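Local atomic coordinates of putative uncharacterized protein (Emericella nidulans, PDB entry 3PGB), a protein that probably oxidises primary amines as a copper amine oxidase, using copper and a topaquinone cofactor formed from one of its own tyrosines. Residues V648-D653 with N679-N684. Numbering follows the deposited sequence.
Sequences VTRQHD and NGESLN. With CA (calcium ion), chain E; NAG (2-acetamido-2-deoxy-beta-D-glucopyranose), chain C.
His652 and Glu681 meet tip to tip at one of the two calcium sites in the copper amine oxidase enzyme domain. His652 NE2 donates to Glu681 OE1 at 2.7 Å, nearly straight (167°). The acceptor uses its syn lone pair, and the imidazole and carboxylate planes lie 10° apart. The same OE1 binds calcium at 2.4 Å, serving both metal and imidazole. The Glu681 chain is extended beyond CG (chi2 -173°), which carries CD out toward the ion and imidazole. Asn679, through its side chain, and two waters also bind the ion, and Glu584 and the Phe677 carbonyl complete the site. Water 1 donates to Arg650 O at 2.8 Å, linking the end of strand 646-650 to the metal shell. Glu584 also accepts from Arg650 N; Thr649 OG1 is hydrogen-bonded to Trp691 and Ser682 O to Thr686. The Arg650 side chain crosses Glu681 at about a right angle, with NH1 4.3 Å from OE2, too far for a salt bridge. Leu683 CD1 packs on Val648 CG1 at 3.9 Å, and its CD2 lies against the backbone at Arg650 N. Around Leu683, Ser682 OG accepts from N of the glycan-bearing Asn684 in an ST turn. The calcium holds the loop through Asn679 and Glu681 and reaches the strand end through water 1. Its charge probably offsets the negative Glu681 carboxylate, while the imidazole N-H helps fix the turn of that group.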
loop_
_atom_site.group_PDB
_atom_site.type_symbol
_atom_site.label_atom_id
_atom_site.label_comp_id
_atom_site.label_asym_id
_atom_site.label_seq_id
_atom_site.Cartn_x
_atom_site.Cartn_y
_atom_site.Cartn_z
ATOM N N VAL A 648 18.858 2.164 -13.381
ATOM C CA VAL A 648 19.839 1.108 -13.201
ATOM C C VAL A 648 21.168 1.518 -13.824
ATOM O O VAL A 648 21.211 1.970 -14.970
ATOM C CB VAL A 648 19.354 -0.220 -13.809
ATOM C CG1 VAL A 648 20.291 -1.336 -13.428
ATOM C CG2 VAL A 648 17.935 -0.529 -13.334
ATOM N N THR A 649 22.236 1.380 -13.045
ATOM C CA THR A 649 23.590 1.681 -13.496
ATOM C C THR A 649 24.510 0.546 -13.104
ATOM O O THR A 649 24.205 -0.236 -12.194
ATOM C CB THR A 649 24.155 2.956 -12.844
ATOM O OG1 THR A 649 24.300 2.746 -11.433
ATOM C CG2 THR A 649 23.249 4.151 -13.098
ATOM N N ARG A 650 25.650 0.473 -13.778
ATOM C CA ARG A 650 26.652 -0.522 -13.442
ATOM C C ARG A 650 27.369 -0.082 -12.180
ATOM O O ARG A 650 27.664 1.106 -12.012
ATOM C CB ARG A 650 27.651 -0.712 -14.575
ATOM C CG ARG A 650 28.632 -1.811 -14.280
ATOM C CD ARG A 650 29.420 -2.200 -15.486
ATOM N NE ARG A 650 30.211 -3.392 -15.223
ATOM C CZ ARG A 650 31.100 -3.904 -16.069
ATOM N NH1 ARG A 650 31.321 -3.327 -17.254
ATOM N NH2 ARG A 650 31.770 -5.009 -15.731
ATOM N N GLN A 651 27.644 -1.042 -11.300
ATOM C CA GLN A 651 28.283 -0.751 -10.022
ATOM C C GLN A 651 29.730 -0.298 -10.228
ATOM O O GLN A 651 30.468 -0.863 -11.038
ATOM C CB GLN A 651 28.244 -1.981 -9.102
ATOM C CG GLN A 651 28.515 -1.691 -7.611
ATOM C CD GLN A 651 29.994 -1.525 -7.263
ATOM O OE1 GLN A 651 30.878 -2.018 -7.968
ATOM N NE2 GLN A 651 30.262 -0.824 -6.165
ATOM N N HIS A 652 30.112 0.737 -9.492
ATOM C CA HIS A 652 31.491 1.164 -9.401
ATOM C C HIS A 652 31.744 1.604 -7.980
ATOM O O HIS A 652 30.848 2.121 -7.316
ATOM C CB HIS A 652 31.766 2.324 -10.353
ATOM C CG HIS A 652 31.630 1.960 -11.796
ATOM N ND1 HIS A 652 32.387 0.969 -12.385
ATOM C CD2 HIS A 652 30.825 2.448 -12.765
ATOM C CE1 HIS A 652 32.051 0.866 -13.658
ATOM N NE2 HIS A 652 31.104 1.752 -13.914
ATOM N N ASP A 653 32.968 1.406 -7.508
ATOM C CA ASP A 653 33.335 1.875 -6.182
ATOM C C ASP A 653 33.481 3.391 -6.164
ATOM O O ASP A 653 33.357 4.004 -5.111
ATOM C CB ASP A 653 34.593 1.161 -5.686
ATOM C CG ASP A 653 34.344 -0.313 -5.424
ATOM O OD1 ASP A 653 33.213 -0.654 -5.020
ATOM O OD2 ASP A 653 35.261 -1.134 -5.619
ATOM N N ASN A 679 26.726 6.315 -19.049
ATOM C CA ASN A 679 27.697 6.398 -20.136
ATOM C C ASN A 679 27.743 5.080 -20.906
ATOM O O ASN A 679 28.815 4.535 -21.177
ATOM C CB ASN A 679 29.091 6.762 -19.589
ATOM C CG ASN A 679 29.612 5.749 -18.581
ATOM O OD1 ASN A 679 28.831 5.049 -17.932
ATOM N ND2 ASN A 679 30.932 5.668 -18.444
ATOM N N GLY A 680 26.560 4.562 -21.229
ATOM C CA GLY A 680 26.413 3.436 -22.159
ATOM C C GLY A 680 27.030 2.101 -21.775
ATOM O O GLY A 680 27.236 1.254 -22.642
ATOM N N GLU A 681 27.313 1.900 -20.490
ATOM C CA GLU A 681 27.887 0.641 -20.023
ATOM C C GLU A 681 26.868 -0.490 -20.077
ATOM O O GLU A 681 25.663 -0.267 -19.918
ATOM C CB GLU A 681 28.411 0.774 -18.594
ATOM C CG GLU A 681 29.593 1.701 -18.440
ATOM C CD GLU A 681 30.173 1.662 -17.045
ATOM O OE1 GLU A 681 29.601 2.314 -16.142
ATOM O OE2 GLU A 681 31.206 0.987 -16.850
ATOM N N SER A 682 27.362 -1.707 -20.285
ATOM C CA SER A 682 26.505 -2.876 -20.417
ATOM C C SER A 682 25.950 -3.297 -19.063
ATOM O O SER A 682 26.664 -3.306 -18.054
ATOM C CB SER A 682 27.272 -4.041 -21.045
ATOM O OG SER A 682 26.465 -5.205 -21.131
ATOM N N LEU A 683 24.667 -3.641 -19.052
ATOM C CA LEU A 683 24.006 -4.159 -17.861
ATOM C C LEU A 683 23.552 -5.599 -18.109
ATOM O O LEU A 683 22.672 -6.106 -17.412
ATOM C CB LEU A 683 22.817 -3.264 -17.478
ATOM C CG LEU A 683 23.128 -1.785 -17.205
ATOM C CD1 LEU A 683 21.843 -0.996 -17.038
ATOM C CD2 LEU A 683 24.029 -1.612 -15.982
ATOM N N ASN A 684 24.162 -6.257 -19.097
ATOM C CA ASN A 684 23.906 -7.675 -19.351
ATOM C C ASN A 684 24.864 -8.558 -18.553
ATOM O O ASN A 684 26.031 -8.684 -18.900
ATOM C CB ASN A 684 24.029 -7.998 -20.837
ATOM C CG ASN A 684 23.583 -9.410 -21.160
ATOM O OD1 ASN A 684 22.467 -9.808 -20.826
ATOM N ND2 ASN A 684 24.447 -10.174 -21.813
HETATM CA CA CA E . 28.003 4.031 -15.986
HETATM C C1 NAG C . 24.099 -11.528 -22.156
HETATM C C2 NAG C . 24.905 -11.945 -23.373
HETATM C C3 NAG C . 24.454 -13.346 -23.766
HETATM C C4 NAG C . 24.673 -14.325 -22.616
HETATM C C5 NAG C . 24.169 -13.771 -21.280
HETATM C C6 NAG C . 24.896 -14.463 -20.140
HETATM C C7 NAG C . 25.656 -10.478 -25.208
HETATM C C8 NAG C . 25.228 -9.533 -26.296
HETATM N N2 NAG C . 24.678 -11.008 -24.464
HETATM O O3 NAG C . 25.179 -13.768 -24.897
HETATM O O4 NAG C . 23.973 -15.530 -22.888
HETATM O O5 NAG C . 24.379 -12.389 -21.078
HETATM O O6 NAG C . 24.079 -15.509 -19.695
HETATM O O7 NAG C . 26.853 -10.727 -25.049
HETATM O O HOH W 1 27.784 3.440 -13.635
HETATM O O HOH W 2 29.724 5.336 -15.014
#